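Local coordinates for protein cysteine desulfurase (Fervidobacterium islandicum, PDB 6A6E) that probably removes sulfur from cysteine with the help of pyridoxal phosphate, as a SufS-type cysteine desulfurase supplying sulfur for iron-sulfur cluster assembly, at residues A[77-89]-A[288-301]. Residues are numbered along the deposited sequence; the frame is centred on the assembly and turned at random.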
loop_
_atom_site.group_PDB
_atom_site.type_symbol
_atom_site.label_atom_id
_atom_site.label_comp_id
_atom_site.label_asym_id
_atom_site.label_seq_id
_atom_site.Cartn_x
_atom_site.Cartn_y
_atom_site.Cartn_z
ATOM N N VAL A 77 4.250 -9.216 16.715
ATOM C CA VAL A 77 5.656 -9.048 17.167
ATOM C C VAL A 77 6.597 -8.773 15.981
ATOM O O VAL A 77 7.397 -7.847 16.016
ATOM C CB VAL A 77 6.085 -10.302 17.980
ATOM C CG1 VAL A 77 7.563 -10.371 18.226
ATOM C CG2 VAL A 77 5.342 -10.362 19.320
ATOM N N ALA A 78 6.437 -9.505 14.898
ATOM C CA ALA A 78 7.332 -9.320 13.750
ATOM C C ALA A 78 7.150 -7.940 13.165
ATOM O O ALA A 78 8.144 -7.287 12.808
ATOM C CB ALA A 78 7.139 -10.423 12.700
ATOM N N TYR A 79 5.902 -7.480 13.053
ATOM C CA TYR A 79 5.613 -6.140 12.516
ATOM C C TYR A 79 6.215 -5.026 13.373
ATOM O O TYR A 79 6.846 -4.091 12.868
ATOM C CB TYR A 79 4.100 -5.944 12.366
ATOM C CG TYR A 79 3.638 -4.676 11.720
ATOM C CD1 TYR A 79 3.649 -4.500 10.318
ATOM C CD2 TYR A 79 3.084 -3.637 12.504
ATOM C CE1 TYR A 79 3.162 -3.310 9.750
ATOM C CE2 TYR A 79 2.586 -2.466 11.933
ATOM C CZ TYR A 79 2.658 -2.297 10.555
ATOM O OH TYR A 79 2.153 -1.108 10.078
ATOM N N GLU A 80 5.969 -5.057 14.673
ATOM C CA GLU A 80 6.594 -4.039 15.548
ATOM C C GLU A 80 8.144 -4.143 15.574
ATOM O O GLU A 80 8.783 -3.142 15.666
ATOM C CB GLU A 80 6.090 -4.162 16.968
ATOM C CG GLU A 80 4.596 -3.794 17.236
ATOM C CD GLU A 80 3.624 -3.321 16.096
ATOM O OE1 GLU A 80 3.519 -2.042 15.685
ATOM O OE2 GLU A 80 2.803 -4.276 15.748
ATOM N N GLN A 81 8.716 -5.349 15.477
ATOM C CA GLN A 81 10.172 -5.513 15.325
ATOM C C GLN A 81 10.640 -4.805 14.050
ATOM O O GLN A 81 11.669 -4.135 14.071
ATOM C CB GLN A 81 10.616 -6.965 15.335
ATOM C CG GLN A 81 10.495 -7.573 16.761
ATOM C CD GLN A 81 10.817 -9.070 16.816
ATOM O OE1 GLN A 81 10.690 -9.790 15.825
ATOM N NE2 GLN A 81 11.228 -9.540 17.980
ATOM N N ALA A 82 9.860 -4.902 12.956
ATOM C CA ALA A 82 10.245 -4.216 11.730
ATOM C C ALA A 82 10.264 -2.690 11.916
ATOM O O ALA A 82 11.183 -2.035 11.411
ATOM C CB ALA A 82 9.359 -4.621 10.582
ATOM N N ARG A 83 9.271 -2.138 12.619
ATOM C CA ARG A 83 9.198 -0.715 12.860
ATOM C C ARG A 83 10.488 -0.254 13.561
ATOM O O ARG A 83 11.079 0.821 13.242
ATOM C CB ARG A 83 7.976 -0.340 13.718
ATOM C CG ARG A 83 7.715 1.165 13.789
ATOM C CD ARG A 83 6.663 1.568 14.828
ATOM N NE ARG A 83 5.406 0.825 14.661
ATOM C CZ ARG A 83 4.481 1.030 13.716
ATOM N NH1 ARG A 83 4.621 1.991 12.788
ATOM N NH2 ARG A 83 3.395 0.273 13.690
ATOM N N GLU A 84 10.916 -1.073 14.521
ATOM C CA GLU A 84 12.130 -0.766 15.284
ATOM C C GLU A 84 13.424 -0.802 14.436
ATOM O O GLU A 84 14.332 0.043 14.587
ATOM C CB GLU A 84 12.155 -1.663 16.535
ATOM C CG GLU A 84 13.465 -1.641 17.347
ATOM C CD GLU A 84 13.703 -0.382 18.224
ATOM O OE1 GLU A 84 14.593 -0.461 19.126
ATOM O OE2 GLU A 84 13.036 0.675 18.035
ATOM N N LYS A 85 13.526 -1.768 13.552
ATOM C CA LYS A 85 14.673 -1.808 12.634
ATOM C C LYS A 85 14.744 -0.558 11.761
ATOM O O LYS A 85 15.839 -0.028 11.534
ATOM C CB LYS A 85 14.632 -3.027 11.748
ATOM C CG LYS A 85 14.661 -4.328 12.504
ATOM C CD LYS A 85 14.455 -5.502 11.541
ATOM C CE LYS A 85 14.282 -6.847 12.283
ATOM N NZ LYS A 85 14.135 -8.013 11.401
ATOM N N VAL A 86 13.583 -0.049 11.330
ATOM C CA VAL A 86 13.549 1.145 10.496
ATOM C C VAL A 86 13.939 2.370 11.379
ATOM O O VAL A 86 14.682 3.254 10.949
ATOM C CB VAL A 86 12.161 1.344 9.827
ATOM C CG1 VAL A 86 12.030 2.720 9.255
ATOM C CG2 VAL A 86 11.903 0.261 8.780
ATOM N N ALA A 87 13.395 2.436 12.582
ATOM C CA ALA A 87 13.711 3.525 13.492
ATOM C C ALA A 87 15.234 3.509 13.769
ATOM O O ALA A 87 15.856 4.548 13.707
ATOM C CB ALA A 87 12.913 3.400 14.811
ATOM N N ASN A 88 15.826 2.350 14.017
ATOM C CA ASN A 88 17.280 2.332 14.312
ATOM C C ASN A 88 18.065 2.744 13.074
ATOM O O ASN A 88 19.044 3.412 13.182
ATOM C CB ASN A 88 17.795 0.965 14.756
ATOM C CG ASN A 88 17.234 0.527 16.138
ATOM O OD1 ASN A 88 16.702 1.336 16.902
ATOM N ND2 ASN A 88 17.323 -0.768 16.421
ATOM N N PHE A 89 17.608 2.359 11.894
ATOM C CA PHE A 89 18.300 2.724 10.654
ATOM C C PHE A 89 18.349 4.222 10.406
ATOM O O PHE A 89 19.287 4.703 9.739
ATOM C CB PHE A 89 17.549 2.084 9.502
ATOM C CG PHE A 89 18.223 2.210 8.174
ATOM C CD1 PHE A 89 19.402 1.541 7.926
ATOM C CD2 PHE A 89 17.626 2.925 7.145
ATOM C CE1 PHE A 89 20.005 1.634 6.694
ATOM C CE2 PHE A 89 18.200 2.956 5.878
ATOM C CZ PHE A 89 19.391 2.316 5.659
ATOM N N GLN A 288 -2.239 -2.668 7.386
ATOM C CA GLN A 288 -1.128 -2.158 6.651
ATOM C C GLN A 288 -0.525 -3.275 5.773
ATOM O O GLN A 288 -1.003 -4.417 5.789
ATOM C CB GLN A 288 -0.129 -1.603 7.646
ATOM C CG GLN A 288 -0.649 -0.386 8.374
ATOM C CD GLN A 288 -1.123 0.716 7.435
ATOM O OE1 GLN A 288 -0.350 1.237 6.610
ATOM N NE2 GLN A 288 -2.431 1.061 7.536
ATOM N N HIS A 289 0.536 -2.959 5.048
ATOM C CA HIS A 289 1.275 -3.971 4.291
ATOM C C HIS A 289 2.181 -4.729 5.236
ATOM O O HIS A 289 3.399 -4.525 5.275
ATOM C CB HIS A 289 2.023 -3.358 3.101
ATOM C CG HIS A 289 2.697 -4.349 2.205
ATOM N ND1 HIS A 289 2.517 -5.708 2.333
ATOM C CD2 HIS A 289 3.496 -4.167 1.118
ATOM C CE1 HIS A 289 3.159 -6.313 1.341
ATOM N NE2 HIS A 289 3.803 -5.404 0.636
ATOM N N ILE A 290 1.551 -5.625 5.994
ATOM C CA ILE A 290 2.192 -6.274 7.118
ATOM C C ILE A 290 3.459 -6.984 6.643
ATOM O O ILE A 290 4.516 -6.811 7.217
ATOM C CB ILE A 290 1.273 -7.315 7.799
ATOM C CG1 ILE A 290 0.006 -6.637 8.391
ATOM C CG2 ILE A 290 1.986 -8.057 8.899
ATOM C CD1 ILE A 290 -1.036 -7.705 8.664
ATOM N N THR A 291 3.356 -7.768 5.575
ATOM C CA THR A 291 4.486 -8.511 5.150
ATOM C C THR A 291 5.520 -7.619 4.462
ATOM O O THR A 291 6.739 -7.934 4.448
ATOM C CB THR A 291 4.031 -9.645 4.202
ATOM O OG1 THR A 291 3.098 -10.484 4.919
ATOM C CG2 THR A 291 5.257 -10.418 3.717
ATOM N N GLY A 292 5.076 -6.516 3.864
ATOM C CA GLY A 292 5.995 -5.539 3.227
ATOM C C GLY A 292 6.866 -4.848 4.272
ATOM O O GLY A 292 8.078 -4.663 4.080
ATOM N N ALA A 293 6.235 -4.494 5.381
ATOM C CA ALA A 293 6.955 -3.926 6.522
ATOM C C ALA A 293 8.025 -4.932 7.082
ATOM O O ALA A 293 9.171 -4.599 7.244
ATOM C CB ALA A 293 5.988 -3.548 7.582
ATOM N N VAL A 294 7.609 -6.156 7.344
ATOM C CA VAL A 294 8.494 -7.206 7.830
ATOM C C VAL A 294 9.630 -7.430 6.822
ATOM O O VAL A 294 10.785 -7.533 7.199
ATOM C CB VAL A 294 7.724 -8.525 8.085
ATOM C CG1 VAL A 294 8.661 -9.698 8.403
ATOM C CG2 VAL A 294 6.806 -8.366 9.252
ATOM N N GLY A 295 9.287 -7.502 5.543
ATOM C CA GLY A 295 10.273 -7.592 4.459
ATOM C C GLY A 295 11.233 -6.442 4.405
ATOM O O GLY A 295 12.443 -6.635 4.205
ATOM N N LEU A 296 10.743 -5.237 4.568
ATOM C CA LEU A 296 11.601 -4.084 4.636
ATOM C C LEU A 296 12.623 -4.195 5.786
ATOM O O LEU A 296 13.794 -3.833 5.650
ATOM C CB LEU A 296 10.818 -2.784 4.730
ATOM C CG LEU A 296 11.615 -1.478 4.808
ATOM C CD1 LEU A 296 12.451 -1.315 3.553
ATOM C CD2 LEU A 296 10.719 -0.299 4.953
ATOM N N GLY A 297 12.123 -4.602 6.932
ATOM C CA GLY A 297 12.961 -4.907 8.091
ATOM C C GLY A 297 14.073 -5.907 7.759
ATOM O O GLY A 297 15.217 -5.697 8.119
ATOM N N TYR A 298 13.724 -6.966 7.034
ATOM C CA TYR A 298 14.712 -7.943 6.615
ATOM C C TYR A 298 15.705 -7.416 5.576
ATOM O O TYR A 298 16.860 -7.825 5.591
ATOM C CB TYR A 298 14.040 -9.200 6.107
ATOM C CG TYR A 298 13.336 -10.001 7.189
ATOM C CD1 TYR A 298 13.887 -10.168 8.449
ATOM C CD2 TYR A 298 12.152 -10.663 6.912
ATOM C CE1 TYR A 298 13.248 -10.929 9.407
ATOM C CE2 TYR A 298 11.506 -11.417 7.880
ATOM C CZ TYR A 298 12.050 -11.527 9.107
ATOM O OH TYR A 298 11.385 -12.307 10.016
ATOM N N THR A 299 15.254 -6.506 4.703
ATOM C CA THR A 299 16.132 -5.776 3.798
ATOM C C THR A 299 17.155 -4.933 4.525
ATOM O O THR A 299 18.368 -4.957 4.220
ATOM C CB THR A 299 15.270 -4.908 2.857
ATOM O OG1 THR A 299 14.324 -5.772 2.198
ATOM C CG2 THR A 299 16.055 -4.185 1.880
ATOM N N ILE A 300 16.696 -4.199 5.509
ATOM C CA ILE A 300 17.590 -3.443 6.350
ATOM C C ILE A 300 18.556 -4.398 7.094
ATOM O O ILE A 300 19.742 -4.060 7.188
ATOM C CB ILE A 300 16.814 -2.532 7.305
ATOM C CG1 ILE A 300 16.142 -1.394 6.520
ATOM C CG2 ILE A 300 17.719 -1.851 8.318
ATOM C CD1 ILE A 300 15.152 -0.656 7.383
ATOM N N ASP A 301 18.091 -5.551 7.633
ATOM C CA ASP A 301 19.041 -6.476 8.227
ATOM C C ASP A 301 20.126 -6.905 7.218
ATOM O O ASP A 301 21.296 -7.028 7.582
ATOM C CB ASP A 301 18.409 -7.770 8.776
ATOM C CG ASP A 301 17.425 -7.536 9.941
ATOM O OD1 ASP A 301 17.520 -6.490 10.642
ATOM O OD2 ASP A 301 16.577 -8.423 10.138
HETATM O O HOH W 1 11.758 -7.359 9.889
#
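Lys85 lies across Gly297 and reaches Asp301. Its straight chain carries NZ to Asp301 OD2, a salt bridge of 2.8 Å. It meets that oxygen on the syn side, 20° out of the carboxylate plane. A water that accepts from NZ donates to the Val294 carbonyl. With an alanine at Lys85, Asp301 would probably lose its charged mate, and the water bridge would be likely to go. The helices come closest at Ala82 and Gly297, with CA atoms 4.6 Å apart. Gly297 has no side chain, which lets the two backbones come this close. Ala82 CB sits 3.3 Å from Ala293 O. Toward one end, Val86 CG2 touches Ile300 CD1 (3.7 Å), and Ile300 CG1 lies over one face of the Phe89 ring. Toward the other, the Tyr79 ring is swung to the far side of its backbone N (chi1 -175°), which lays CE1 against Ala293 CB (3.6 Å). Tyr79 OH hydrogen-bonds to Glu284. On the sheet side, Val86 and Leu296 both touch Val245 of strand 244-248. The two helix segments run 45° apart, with axes 8.2 Å from each other. This helix pair packs on the central sheet of the large domain of fold-type I PLP enzymes.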